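Long-range contacts in basic helix-loop-helix, putative, expressed (Oryza sativa subsp. japonica, PDB 5LW0), which binds ADP-ribose through the macrodomain described here, and is probably linked to ADP-ribosylation in the repair of DNA interstrand crosslinks: residues S35-F40 and L120-I125; I73-V78 and S221-F226; W131-G136 and D161-G166. All blocks are in the same frame, centred on the assembly; numbering follows the deposited sequence.

Contact 1 (S35-F40 and L120-I125); sequences SRTLAF and LRCNVI
T37 to A39 runs beside V124 and I125 as a parallel pair of strands within the mixed macrodomain sheet. Two backbone bonds join them: A39 N gives a firm one to V124 O (3.0 Å, N-H...O 161°), while V124 N reaches T37 O in a weak one of 3.4 Å. L38 and V124 project from the same face; L38 CG is anti to its backbone N (chi1 171°), and CD1 meets V124 CG1 at 3.7 Å, the two side chains crossing at a slant. On the opposite face, A39 CB packs 4.3 Å from I125 CG2. C122 SG, in one of its two conformers, lies 3.6 Å from T37 CG2 and 4.0 Å from A39 CB. Just before the strands, the amide of N123 lies against the backbone of S35, with ND2 3.5 Å from S35 CA. Its OD1 accepts a short, bent bond from R121 NE (2.6 Å, 136°), the donor well out of the carbonyl plane, and is also hydrogen-bonded to S34 OG. An alanine at N123 would probably leave R121 NE and S34 OG without this acceptor and open a gap beside S35. Further out, helix 208-230 covers L38 through L222, F223 and F226, and strand 187-192 lies against V124 and I125. The OG1 of T37 is hydrogen-bonded to both I33 O and R74 NE of neighbouring strand 74-79.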
ATOM      1  N   SER A  35      -0.620  -1.205  15.915  1.00 18.78           N
ATOM      2  CA  SER A  35       0.766  -1.519  15.599  0.70 19.73           C
ATOM      3  C   SER A  35       0.871  -2.725  14.681  1.00 20.17           C
ATOM      4  O   SER A  35       1.936  -2.972  14.110  1.00 25.54           O
ATOM      5  CB  SER A  35       1.607  -1.739  16.891  0.70 18.61           C
ATOM      6  OG  SER A  35       1.390  -3.016  17.421  0.70 18.31           O
ATOM      7  N   ARG A  36      -0.233  -3.487  14.543  1.00 16.82           N
ATOM      8  CA  ARG A  36      -0.245  -4.651  13.733  1.00 16.27           C
ATOM      9  C   ARG A  36      -1.227  -4.532  12.565  1.00 15.65           C
ATOM     10  O   ARG A  36      -1.651  -5.499  12.037  1.00 15.36           O
ATOM     11  CB  ARG A  36      -0.609  -5.881  14.598  1.00 19.49           C
ATOM     12  CG  ARG A  36       0.479  -6.233  15.628  1.00 23.07           C
ATOM     13  CD  ARG A  36       0.085  -7.347  16.569  1.00 24.31           C
ATOM     14  NE  ARG A  36      -0.999  -6.982  17.477  1.00 26.88           N
ATOM     15  CZ  ARG A  36      -2.252  -7.408  17.411  1.00 27.90           C
ATOM     16  NH1 ARG A  36      -2.657  -8.225  16.453  1.00 29.61           N
ATOM     17  NH2 ARG A  36      -3.139  -6.981  18.317  1.00 36.25           N
ATOM     18  N   THR A  37      -1.470  -3.286  12.142  1.00 14.10           N
ATOM     19  CA  THR A  37      -2.343  -2.987  11.065  1.00 13.93           C
ATOM     20  C   THR A  37      -1.593  -2.224   9.975  1.00 14.85           C
ATOM     21  O   THR A  37      -0.908  -1.243  10.251  1.00 15.87           O
ATOM     22  CB  THR A  37      -3.557  -2.123  11.500  1.00 15.77           C
ATOM     23  OG1 THR A  37      -4.298  -2.759  12.557  1.00 15.54           O
ATOM     24  CG2 THR A  37      -4.515  -1.911  10.313  1.00 15.80           C
ATOM     25  N   LEU A  38      -1.750  -2.716   8.754  1.00 12.84           N
ATOM     26  CA  LEU A  38      -1.241  -2.062   7.558  1.00 12.02           C
ATOM     27  C   LEU A  38      -2.404  -1.545   6.729  1.00 12.08           C
ATOM     28  O   LEU A  38      -3.298  -2.316   6.412  1.00 13.55           O
ATOM     29  CB  LEU A  38      -0.483  -3.099   6.664  1.00 11.95           C
ATOM     30  CG  LEU A  38      -0.075  -2.592   5.281  1.00 11.97           C
ATOM     31  CD1 LEU A  38       0.989  -1.528   5.405  1.00 13.25           C
ATOM     32  CD2 LEU A  38       0.422  -3.758   4.437  1.00 12.96           C
ATOM     33  N   ALA A  39      -2.398  -0.277   6.425  1.00 11.76           N
ATOM     34  CA  ALA A  39      -3.321   0.282   5.414  1.00 13.11           C
ATOM     35  C   ALA A  39      -2.544   0.422   4.121  1.00 12.52           C
ATOM     36  O   ALA A  39      -1.416   0.984   4.104  1.00 12.16           O
ATOM     37  CB  ALA A  39      -3.862   1.610   5.853  1.00 13.66           C
ATOM     38  N   PHE A  40      -3.139   0.022   3.040  1.00 12.90           N
ATOM     39  CA  PHE A  40      -2.512   0.134   1.760  1.00 11.99           C
ATOM     40  C   PHE A  40      -3.511   0.556   0.712  1.00 13.06           C
ATOM     41  O   PHE A  40      -4.695   0.153   0.747  1.00 13.48           O
ATOM     42  CB  PHE A  40      -1.811  -1.193   1.331  1.00 11.28           C
ATOM     43  CG  PHE A  40      -2.723  -2.326   1.157  1.00 11.87           C
ATOM     44  CD1 PHE A  40      -3.166  -3.022   2.242  1.00 12.28           C
ATOM     45  CD2 PHE A  40      -3.088  -2.783  -0.143  1.00 12.77           C
ATOM     46  CE1 PHE A  40      -4.010  -4.132   2.079  1.00 13.61           C
ATOM     47  CE2 PHE A  40      -3.900  -3.893  -0.324  1.00 13.31           C
ATOM     48  CZ  PHE A  40      -4.349  -4.589   0.793  1.00 13.54           C
ATOM     49  N   LEU A 120      -9.809   5.384  12.481  1.00 16.34           N
ATOM     50  CA  LEU A 120      -9.181   4.052  12.472  1.00 16.13           C
ATOM     51  C   LEU A 120      -7.698   4.224  12.578  1.00 22.89           C
ATOM     52  O   LEU A 120      -7.087   4.625  11.607  1.00 29.72           O
ATOM     53  CB  LEU A 120      -9.537   3.324  11.185  1.00 18.86           C
ATOM     54  CG  LEU A 120      -9.040   1.858  10.998  1.00 19.46           C
ATOM     55  CD1 LEU A 120      -9.834   0.897  11.809  1.00 21.56           C
ATOM     56  CD2 LEU A 120      -9.100   1.438   9.527  1.00 24.00           C
ATOM     57  N   ARG A 121      -7.093   3.847  13.674  1.00 23.22           N
ATOM     58  CA  ARG A 121      -5.609   4.023  13.707  1.00 28.44           C
ATOM     59  C   ARG A 121      -4.897   2.855  13.107  1.00 20.47           C
ATOM     60  O   ARG A 121      -5.182   1.656  13.414  1.00 21.58           O
ATOM     61  CB  ARG A 121      -4.958   4.436  15.070  1.00 32.56           C
ATOM     62  CG  ARG A 121      -3.398   4.819  14.977  1.00 34.96           C
ATOM     63  CD  ARG A 121      -2.734   4.983  16.401  1.00 38.49           C
ATOM     64  NE  ARG A 121      -1.244   4.919  16.312  1.00 40.35           N
ATOM     65  CZ  ARG A 121      -0.372   5.377  17.227  1.00 40.48           C
ATOM     66  NH1 ARG A 121      -0.824   5.974  18.338  1.00 42.84           N
ATOM     67  NH2 ARG A 121       1.001   5.298  16.992  1.00 27.68           N
ATOM     68  N   CYS A 122      -4.048   3.225  12.196  1.00 23.22           N
ATOM     69  CA  CYS A 122      -3.160   2.264  11.453  0.70 20.00           C
ATOM     70  C   CYS A 122      -1.772   2.829  11.511  1.00 19.80           C
ATOM     71  O   CYS A 122      -1.485   3.856  10.912  1.00 20.04           O
ATOM     72  CB  CYS A 122      -3.541   1.990   9.932  0.70 21.39           C
ATOM     73  SG  CYS A 122      -5.291   1.588   9.634  0.70 20.41           S
ATOM     74  N   ASN A 123      -0.851   2.073  12.116  1.00 16.60           N
ATOM     75  CA  ASN A 123       0.534   2.599  12.339  1.00 16.68           C
ATOM     76  C   ASN A 123       1.423   2.472  11.104  1.00 15.51           C
ATOM     77  O   ASN A 123       2.428   3.158  10.980  1.00 15.07           O
ATOM     78  CB  ASN A 123       1.231   1.896  13.495  1.00 17.95           C
ATOM     79  CG  ASN A 123       0.683   2.274  14.852  1.00 21.07           C
ATOM     80  OD1 ASN A 123      -0.393   2.803  14.982  1.00 21.08           O
ATOM     81  ND2 ASN A 123       1.422   1.898  15.880  1.00 22.31           N
ATOM     82  N   VAL A 124       1.119   1.530  10.205  1.00 14.70           N
ATOM     83  CA  VAL A 124       1.947   1.351   9.038  1.00 13.73           C
ATOM     84  C   VAL A 124       1.101   1.637   7.820  1.00 13.31           C
ATOM     85  O   VAL A 124       0.009   1.099   7.678  1.00 13.52           O
ATOM     86  CB  VAL A 124       2.533  -0.072   8.951  1.00 14.38           C
ATOM     87  CG1 VAL A 124       3.476  -0.187   7.762  1.00 14.68           C
ATOM     88  CG2 VAL A 124       3.221  -0.454  10.254  1.00 16.79           C
ATOM     89  N   ILE A 125       1.608   2.481   6.908  1.00 13.15           N
ATOM     90  CA  ILE A 125       0.902   2.682   5.646  1.00 13.74           C
ATOM     91  C   ILE A 125       1.808   2.417   4.459  1.00 13.54           C
ATOM     92  O   ILE A 125       3.029   2.556   4.542  1.00 15.20           O
ATOM     93  CB  ILE A 125       0.268   4.076   5.537  1.00 15.54           C
ATOM     94  CG1 ILE A 125       1.310   5.124   5.463  1.00 19.14           C
ATOM     95  CG2 ILE A 125      -0.715   4.349   6.695  1.00 17.40           C
ATOM     96  CD1 ILE A 125       0.733   6.518   5.208  1.00 22.31           C
TER

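Contact 2 (I73-V78 and S221-F226); sequences IRLVLV and SLFENF
The ring of F226 reaches from helix 208-230 to the residue just before strand 74-79, where CE2 touches I73 CB at 3.8 Å. The same CE2 lies 3.9 Å from L75 CD2, so one corner of the ring meets both aliphatic side chains. F226 carries CG anti to its backbone N (chi1 168°), extending the ring stem from a CB that already faces the strand. The I73 and F226 side chains pass one another running opposite ways, whereas L75 and F226 slant across one another. One turn earlier, F223 offers a ring face to L75: the CD1 methyl stands 4.3 Å above the ring plane, over its centre, while CD2 approaches F223 CD1 at 4.1 Å. The L75 methyls thus touch both rings, F223 across its face and F226 obliquely. This closely packed patch is almost wholly hydrocarbon, the carbonyl O of R74 coming 4.0 Å from F226 CE2. The packing does not continue along the strand: the two axes come no nearer than 11.2 Å, and beyond L75 the strand has no further contact with this part of the helix. The outer sides are more open: R74 points away from the helix and is partly exposed, as are E224 and N225. This is helix-on-sheet packing within the macrodomain sandwich: I66 of helix 52-69 also covers L75, F40 of strand 37-40 meets the F223 ring edge-to-face, and I189 of strand 187-192 lies against F226.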
ATOM      1  N   ILE A  73      -1.971 -10.248  12.291  1.00 21.27           N
ATOM      2  CA  ILE A  73      -1.835  -9.004  11.468  1.00 19.94           C
ATOM      3  C   ILE A  73      -3.174  -8.682  10.905  1.00 16.91           C
ATOM      4  O   ILE A  73      -4.019  -9.544  10.739  1.00 18.18           O
ATOM      5  CB  ILE A  73      -0.807  -9.116  10.326  1.00 19.33           C
ATOM      6  CG1 ILE A  73      -1.132 -10.300   9.377  1.00 20.45           C
ATOM      7  CG2 ILE A  73       0.593  -9.199  10.885  1.00 21.00           C
ATOM      8  CD1 ILE A  73      -0.376 -10.254   8.044  1.00 22.42           C
ATOM      9  N   ARG A  74      -3.361  -7.407  10.590  1.00 14.00           N
ATOM     10  CA  ARG A  74      -4.579  -6.960   9.972  0.50 14.29           C
ATOM     11  C   ARG A  74      -4.221  -6.091   8.778  1.00 13.62           C
ATOM     12  O   ARG A  74      -3.302  -5.282   8.847  1.00 14.05           O
ATOM     13  CB  ARG A  74      -5.424  -6.163  10.993  0.50 15.28           C
ATOM     14  CG  ARG A  74      -6.768  -5.748  10.491  0.50 15.31           C
ATOM     15  CD  ARG A  74      -7.615  -5.136  11.655  0.50 15.72           C
ATOM     16  NE  ARG A  74      -7.032  -3.891  12.160  0.50 15.05           N
ATOM     17  CZ  ARG A  74      -7.671  -3.037  12.943  0.50 14.41           C
ATOM     18  NH1 ARG A  74      -8.966  -3.284  13.248  0.50 14.98           N
ATOM     19  NH2 ARG A  74      -7.066  -1.887  13.316  0.50 16.01           N
ATOM     20  N   LEU A  75      -4.950  -6.288   7.679  1.00 12.56           N
ATOM     21  CA  LEU A  75      -4.670  -5.611   6.413  1.00 12.93           C
ATOM     22  C   LEU A  75      -5.894  -4.836   5.978  1.00 13.23           C
ATOM     23  O   LEU A  75      -6.974  -5.369   5.955  1.00 14.63           O
ATOM     24  CB  LEU A  75      -4.329  -6.650   5.339  1.00 14.06           C
ATOM     25  CG  LEU A  75      -3.156  -7.584   5.700  1.00 16.46           C
ATOM     26  CD1 LEU A  75      -3.013  -8.697   4.644  1.00 17.43           C
ATOM     27  CD2 LEU A  75      -1.889  -6.819   5.790  1.00 15.90           C
ATOM     28  N   VAL A  76      -5.707  -3.590   5.602  1.00 12.15           N
ATOM     29  CA  VAL A  76      -6.847  -2.715   5.262  1.00 12.24           C
ATOM     30  C   VAL A  76      -6.542  -2.022   3.892  1.00 11.84           C
ATOM     31  O   VAL A  76      -5.587  -1.297   3.775  1.00 12.59           O
ATOM     32  CB  VAL A  76      -7.113  -1.629   6.322  1.00 13.00           C
ATOM     33  CG1 VAL A  76      -8.319  -0.807   5.922  1.00 13.84           C
ATOM     34  CG2 VAL A  76      -7.304  -2.226   7.676  1.00 14.24           C
ATOM     35  N   LEU A  77      -7.354  -2.340   2.874  1.00 11.29           N
ATOM     36  CA  LEU A  77      -7.273  -1.701   1.582  1.00 12.68           C
ATOM     37  C   LEU A  77      -8.060  -0.388   1.632  1.00 12.75           C
ATOM     38  O   LEU A  77      -9.272  -0.409   1.926  1.00 13.82           O
ATOM     39  CB  LEU A  77      -7.778  -2.625   0.471  1.00 11.61           C
ATOM     40  CG  LEU A  77      -7.898  -1.980  -0.941  1.00 12.72           C
ATOM     41  CD1 LEU A  77      -6.526  -1.602  -1.521  1.00 13.35           C
ATOM     42  CD2 LEU A  77      -8.629  -2.917  -1.835  1.00 12.82           C
ATOM     43  N   VAL A  78      -7.412   0.706   1.306  1.00 12.48           N
ATOM     44  CA  VAL A  78      -8.044   1.998   1.374  0.50 13.60           C
ATOM     45  C   VAL A  78      -8.119   2.656   0.001  1.00 15.30           C
ATOM     46  O   VAL A  78      -7.214   2.522  -0.820  1.00 15.71           O
ATOM     47  CB  VAL A  78      -7.343   2.936   2.367  0.50 14.29           C
ATOM     48  CG1 VAL A  78      -7.390   2.337   3.765  0.50 13.80           C
ATOM     49  CG2 VAL A  78      -5.917   3.241   1.931  0.50 14.52           C
ATOM     50  N   SER A 221       5.879  -8.467  -1.418  1.00 12.33           N
ATOM     51  CA  SER A 221       6.993  -7.761  -0.878  0.70 13.28           C
ATOM     52  C   SER A 221       6.519  -6.778   0.235  1.00 12.34           C
ATOM     53  O   SER A 221       7.134  -6.665   1.324  1.00 12.23           O
ATOM     54  CB  SER A 221       7.738  -6.985  -1.993  0.70 14.58           C
ATOM     55  OG  SER A 221       8.801  -6.234  -1.428  0.70 14.96           O
ATOM     56  N   LEU A 222       5.468  -6.045  -0.068  1.00 11.76           N
ATOM     57  CA  LEU A 222       4.806  -5.157   0.868  1.00 11.02           C
ATOM     58  C   LEU A 222       4.433  -5.894   2.159  1.00 12.03           C
ATOM     59  O   LEU A 222       4.792  -5.453   3.256  1.00 12.19           O
ATOM     60  CB  LEU A 222       3.587  -4.554   0.261  1.00 11.30           C
ATOM     61  CG  LEU A 222       2.648  -3.790   1.166  1.00 11.07           C
ATOM     62  CD1 LEU A 222       3.361  -2.636   1.881  1.00 10.96           C
ATOM     63  CD2 LEU A 222       1.434  -3.345   0.400  1.00 12.01           C
ATOM     64  N   PHE A 223       3.726  -6.992   2.018  1.00 13.28           N
ATOM     65  CA  PHE A 223       3.215  -7.698   3.168  1.00 12.21           C
ATOM     66  C   PHE A 223       4.311  -8.320   3.956  1.00 13.73           C
ATOM     67  O   PHE A 223       4.280  -8.305   5.192  1.00 13.70           O
ATOM     68  CB  PHE A 223       2.177  -8.718   2.774  1.00 12.16           C
ATOM     69  CG  PHE A 223       0.907  -8.135   2.127  1.00 11.23           C
ATOM     70  CD1 PHE A 223       0.450  -6.862   2.369  1.00 11.78           C
ATOM     71  CD2 PHE A 223       0.208  -8.904   1.210  1.00 13.22           C
ATOM     72  CE1 PHE A 223      -0.684  -6.398   1.796  1.00 12.12           C
ATOM     73  CE2 PHE A 223      -0.923  -8.421   0.622  1.00 13.64           C
ATOM     74  CZ  PHE A 223      -1.344  -7.172   0.869  1.00 12.93           C
ATOM     75  N   GLU A 224       5.345  -8.800   3.284  1.00 14.14           N
ATOM     76  CA  GLU A 224       6.526  -9.368   3.989  0.50 14.43           C
ATOM     77  C   GLU A 224       7.313  -8.292   4.747  1.00 14.75           C
ATOM     78  O   GLU A 224       7.763  -8.516   5.900  1.00 14.12           O
ATOM     79  CB  GLU A 224       7.440 -10.130   3.035  0.50 16.39           C
ATOM     80  CG  GLU A 224       6.903 -11.460   2.596  0.50 17.54           C
ATOM     81  CD  GLU A 224       7.089 -12.555   3.647  0.50 17.09           C
ATOM     82  OE1 GLU A 224       7.979 -12.434   4.515  0.50 21.76           O
ATOM     83  OE2 GLU A 224       6.381 -13.540   3.525  0.50 22.28           O
ATOM     84  N   ASN A 225       7.481  -7.124   4.150  1.00 13.50           N
ATOM     85  CA  ASN A 225       8.079  -5.992   4.882  1.00 14.08           C
ATOM     86  C   ASN A 225       7.265  -5.598   6.078  1.00 13.50           C
ATOM     87  O   ASN A 225       7.805  -5.263   7.098  1.00 14.91           O
ATOM     88  CB  ASN A 225       8.292  -4.818   3.925  1.00 13.86           C
ATOM     89  CG  ASN A 225       9.677  -4.814   3.341  1.00 18.72           C
ATOM     90  OD1 ASN A 225      10.674  -4.864   4.088  1.00 18.35           O
ATOM     91  ND2 ASN A 225       9.772  -4.518   2.044  1.00 21.85           N
ATOM     92  N   PHE A 226       5.951  -5.621   5.949  1.00 12.20           N
ATOM     93  CA  PHE A 226       5.090  -5.253   7.057  1.00 12.51           C
ATOM     94  C   PHE A 226       5.232  -6.275   8.199  1.00 13.38           C
ATOM     95  O   PHE A 226       5.420  -5.923   9.305  1.00 14.64           O
ATOM     96  CB  PHE A 226       3.653  -5.151   6.556  1.00 13.10           C
ATOM     97  CG  PHE A 226       2.622  -5.066   7.646  1.00 14.50           C
ATOM     98  CD1 PHE A 226       2.644  -4.089   8.601  1.00 15.73           C
ATOM     99  CD2 PHE A 226       1.659  -6.041   7.709  1.00 16.40           C
ATOM    100  CE1 PHE A 226       1.626  -4.068   9.608  1.00 17.61           C
ATOM    101  CE2 PHE A 226       0.638  -5.976   8.634  1.00 19.76           C
ATOM    102  CZ  PHE A 226       0.691  -5.061   9.627  1.00 16.70           C
TER

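Contact 3 (W131-G136 and D161-G166); sequences WRLKPG and DTLRPG
W131 and T162 extend alongside one another in the same direction, with the threonine methyl CG2 at the edge of the indole, near its plane and 3.9 Å from CZ3. L133 and L163 are set differently: their side chains cross at about a right angle, and L133 CD2 meets L163 CD1 at 3.7 Å. These two leucines form the buried side, backed by H190 and L192 of strand 187-192. Between the pairs, the loops are joined by a backbone bond from L163 N to W131 O (3.0 Å, N-H...O 163°), the donor tilted moderately from the carbonyl plane. W131 CB comes 3.4 Å from L163 O. One face of the indole is covered from within its own loop by R132, whose CG lies 3.5 Å above the ring plane of W131, over its centre. The R132 guanidinium turns one face toward W131 CZ2, which stands 3.3 Å above the guanidinium plane, toward its rim. On the outer side a water donates to R132 O (2.7 Å) and to D161 O, bridging two carbonyls that cannot bond each other. Further along the first loop, G136 touches the bound ADP-ribose, so the contact lies close to the macrodomain pocket. Backbone and water thus make the polar links between the two loops, while side chains contribute apolar packing, buried at the leucines and more open at W131 and T162.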
ATOM      1  N   TRP A 131       9.984   5.010  -9.092  1.00 16.74           N
ATOM      2  CA  TRP A 131      11.205   4.212  -8.978  1.00 15.27           C
ATOM      3  C   TRP A 131      12.345   4.976  -8.338  1.00 14.98           C
ATOM      4  O   TRP A 131      13.266   4.394  -7.804  1.00 15.45           O
ATOM      5  CB  TRP A 131      11.602   3.601 -10.319  1.00 16.91           C
ATOM      6  CG  TRP A 131      12.223   4.548 -11.352  1.00 18.39           C
ATOM      7  CD1 TRP A 131      11.589   5.181 -12.367  1.00 21.25           C
ATOM      8  CD2 TRP A 131      13.634   4.828 -11.526  1.00 18.17           C
ATOM      9  NE1 TRP A 131      12.515   5.851 -13.151  1.00 21.62           N
ATOM     10  CE2 TRP A 131      13.766   5.623 -12.665  1.00 18.64           C
ATOM     11  CE3 TRP A 131      14.789   4.420 -10.856  1.00 21.70           C
ATOM     12  CZ2 TRP A 131      15.003   6.123 -13.091  1.00 18.80           C
ATOM     13  CZ3 TRP A 131      16.015   4.906 -11.279  1.00 20.96           C
ATOM     14  CH2 TRP A 131      16.102   5.774 -12.370  1.00 20.28           C
ATOM     15  N   ARG A 132      12.297   6.298  -8.433  1.00 15.39           N
ATOM     16  CA  ARG A 132      13.356   7.150  -7.873  1.00 15.68           C
ATOM     17  C   ARG A 132      13.077   7.537  -6.422  1.00 16.90           C
ATOM     18  O   ARG A 132      13.871   8.244  -5.787  1.00 19.91           O
ATOM     19  CB  ARG A 132      13.496   8.445  -8.732  1.00 18.23           C
ATOM     20  CG  ARG A 132      13.833   8.216 -10.199  1.00 21.49           C
ATOM     21  CD  ARG A 132      14.067   9.599 -10.896  1.00 25.39           C
ATOM     22  NE  ARG A 132      14.432   9.484 -12.342  1.00 27.49           N
ATOM     23  CZ  ARG A 132      13.560   9.411 -13.374  1.00 33.49           C
ATOM     24  NH1 ARG A 132      12.232   9.423 -13.167  1.00 33.82           N
ATOM     25  NH2 ARG A 132      14.018   9.320 -14.646  1.00 34.42           N
ATOM     26  N   LEU A 133      11.946   7.090  -5.896  1.00 16.28           N
ATOM     27  CA  LEU A 133      11.493   7.405  -4.511  1.00 18.46           C
ATOM     28  C   LEU A 133      11.428   8.907  -4.231  1.00 20.91           C
ATOM     29  O   LEU A 133      11.920   9.369  -3.207  1.00 23.81           O
ATOM     30  CB  LEU A 133      12.381   6.698  -3.458  1.00 19.20           C
ATOM     31  CG  LEU A 133      12.400   5.172  -3.564  1.00 20.31           C
ATOM     32  CD1 LEU A 133      13.362   4.549  -2.561  1.00 26.39           C
ATOM     33  CD2 LEU A 133      11.019   4.612  -3.297  1.00 22.19           C
ATOM     34  N   LYS A 134      10.903   9.661  -5.187  1.00 19.61           N
ATOM     35  CA  LYS A 134      10.838  11.112  -5.058  1.00 22.83           C
ATOM     36  C   LYS A 134       9.418  11.535  -4.693  1.00 24.67           C
ATOM     37  O   LYS A 134       8.442  10.834  -5.030  1.00 23.57           O
ATOM     38  CB  LYS A 134      11.235  11.784  -6.377  1.00 24.72           C
ATOM     39  CG  LYS A 134      12.639  11.493  -6.819  1.00 29.34           C
ATOM     40  CD  LYS A 134      13.631  12.242  -5.982  1.00 30.51           C
ATOM     41  CE  LYS A 134      15.077  11.980  -6.422  1.00 33.98           C
ATOM     42  NZ  LYS A 134      16.011  12.291  -5.321  1.00 38.06           N
ATOM     43  N   PRO A 135       9.291  12.655  -4.050  1.00 22.51           N
ATOM     44  CA  PRO A 135       7.983  13.250  -3.763  1.00 24.98           C
ATOM     45  C   PRO A 135       7.261  13.752  -4.967  1.00 25.44           C
ATOM     46  O   PRO A 135       7.789  13.733  -6.060  1.00 26.11           O
ATOM     47  CB  PRO A 135       8.322  14.472  -2.882  1.00 27.51           C
ATOM     48  CG  PRO A 135       9.740  14.422  -2.625  1.00 32.15           C
ATOM     49  CD  PRO A 135      10.394  13.549  -3.630  1.00 28.77           C
ATOM     50  N   GLY A 136       6.031  14.218  -4.743  1.00 27.20           N
ATOM     51  CA  GLY A 136       5.243  14.801  -5.797  1.00 27.92           C
ATOM     52  C   GLY A 136       4.679  13.762  -6.718  1.00 30.01           C
ATOM     53  O   GLY A 136       4.427  12.599  -6.306  1.00 28.57           O
ATOM     54  N   ASP A 161      17.926   3.950  -2.465  1.00 26.97           N
ATOM     55  CA  ASP A 161      18.025   4.989  -3.493  0.60 30.37           C
ATOM     56  C   ASP A 161      17.095   4.746  -4.659  1.00 26.86           C
ATOM     57  O   ASP A 161      16.837   5.651  -5.437  1.00 25.95           O
ATOM     58  CB  ASP A 161      19.453   5.081  -4.040  0.60 33.15           C
ATOM     59  CG  ASP A 161      19.876   3.837  -4.780  0.60 35.98           C
ATOM     60  OD1 ASP A 161      19.890   2.779  -4.147  0.60 44.31           O
ATOM     61  OD2 ASP A 161      20.240   3.911  -5.987  0.60 44.49           O
ATOM     62  N   THR A 162      16.630   3.513  -4.841  1.00 21.49           N
ATOM     63  CA  THR A 162      15.717   3.238  -5.929  1.00 20.45           C
ATOM     64  C   THR A 162      14.893   2.040  -5.562  1.00 18.82           C
ATOM     65  O   THR A 162      15.243   1.300  -4.623  1.00 19.20           O
ATOM     66  CB  THR A 162      16.413   2.875  -7.281  1.00 26.25           C
ATOM     67  OG1 THR A 162      17.158   1.660  -7.120  1.00 27.94           O
ATOM     68  CG2 THR A 162      17.364   3.939  -7.752  1.00 29.11           C
ATOM     69  N   LEU A 163      13.799   1.844  -6.309  1.00 16.21           N
ATOM     70  CA  LEU A 163      13.062   0.552  -6.342  1.00 15.58           C
ATOM     71  C   LEU A 163      12.985   0.045  -7.743  1.00 16.61           C
ATOM     72  O   LEU A 163      12.887   0.854  -8.728  1.00 16.65           O
ATOM     73  CB  LEU A 163      11.602   0.745  -5.840  1.00 16.70           C
ATOM     74  CG  LEU A 163      11.451   0.917  -4.347  1.00 17.72           C
ATOM     75  CD1 LEU A 163       9.980   1.109  -3.962  1.00 21.08           C
ATOM     76  CD2 LEU A 163      12.063  -0.261  -3.586  1.00 21.41           C
ATOM     77  N   ARG A 164      12.964  -1.254  -7.889  1.00 16.51           N
ATOM     78  CA  ARG A 164      12.612  -1.871  -9.136  0.50 16.61           C
ATOM     79  C   ARG A 164      11.209  -2.414  -9.026  1.00 16.92           C
ATOM     80  O   ARG A 164      10.718  -2.666  -7.899  1.00 15.38           O
ATOM     81  CB  ARG A 164      13.629  -2.942  -9.528  0.50 18.79           C
ATOM     82  CG  ARG A 164      15.054  -2.347  -9.743  0.50 23.11           C
ATOM     83  CD  ARG A 164      16.086  -3.396 -10.117  0.50 28.81           C
ATOM     84  NE  ARG A 164      17.437  -2.845 -10.202  0.50 35.57           N
ATOM     85  CZ  ARG A 164      18.561  -3.570 -10.137  0.50 36.86           C
ATOM     86  NH1 ARG A 164      18.519  -4.889  -9.909  0.50 40.01           N
ATOM     87  NH2 ARG A 164      19.729  -2.965 -10.246  0.50 41.49           N
ATOM     88  N   PRO A 165      10.514  -2.552 -10.176  1.00 17.95           N
ATOM     89  CA  PRO A 165       9.088  -2.979 -10.088  1.00 17.62           C
ATOM     90  C   PRO A 165       8.952  -4.318  -9.398  1.00 16.06           C
ATOM     91  O   PRO A 165       9.721  -5.235  -9.643  1.00 16.23           O
ATOM     92  CB  PRO A 165       8.633  -3.017 -11.574  1.00 19.75           C
ATOM     93  CG  PRO A 165       9.547  -2.014 -12.246  1.00 21.07           C
ATOM     94  CD  PRO A 165      10.901  -2.319 -11.590  1.00 20.84           C
ATOM     95  N   GLY A 166       7.979  -4.404  -8.477  1.00 13.80           N
ATOM     96  CA  GLY A 166       7.740  -5.624  -7.774  1.00 13.70           C
ATOM     97  C   GLY A 166       8.406  -5.702  -6.432  1.00 14.75           C
ATOM     98  O   GLY A 166       8.537  -6.765  -5.887  1.00 17.60           O
TER
HETATM   99  O   HOH W   1      16.389   8.294  -4.734  1.00 31.18           O

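Overall arrangement
From the N terminus, strand 37-40 pairs with strand 124-128: contact 1 closes a loop that holds helices 52-69 and 85-96 and strands 74-79 and 104-108. Contact 2 opens within that loop, at 73-78, but closes only at 221-226, so the two cross. They meet directly, since strands 37-40 and 74-79 are sheet neighbours, and together they join the middle strands to one another and to helix 208-230. Contact 3 begins after contact 1 has closed and lies wholly within the span of contact 2, bringing together the loops flanking helices 139-148 and 150-159. It meets contact 2 lightly, S221 CB packing 4.0 Å from G166 O, and sits across the chain's centre from contact 1, where G136 touches the ADP-ribose.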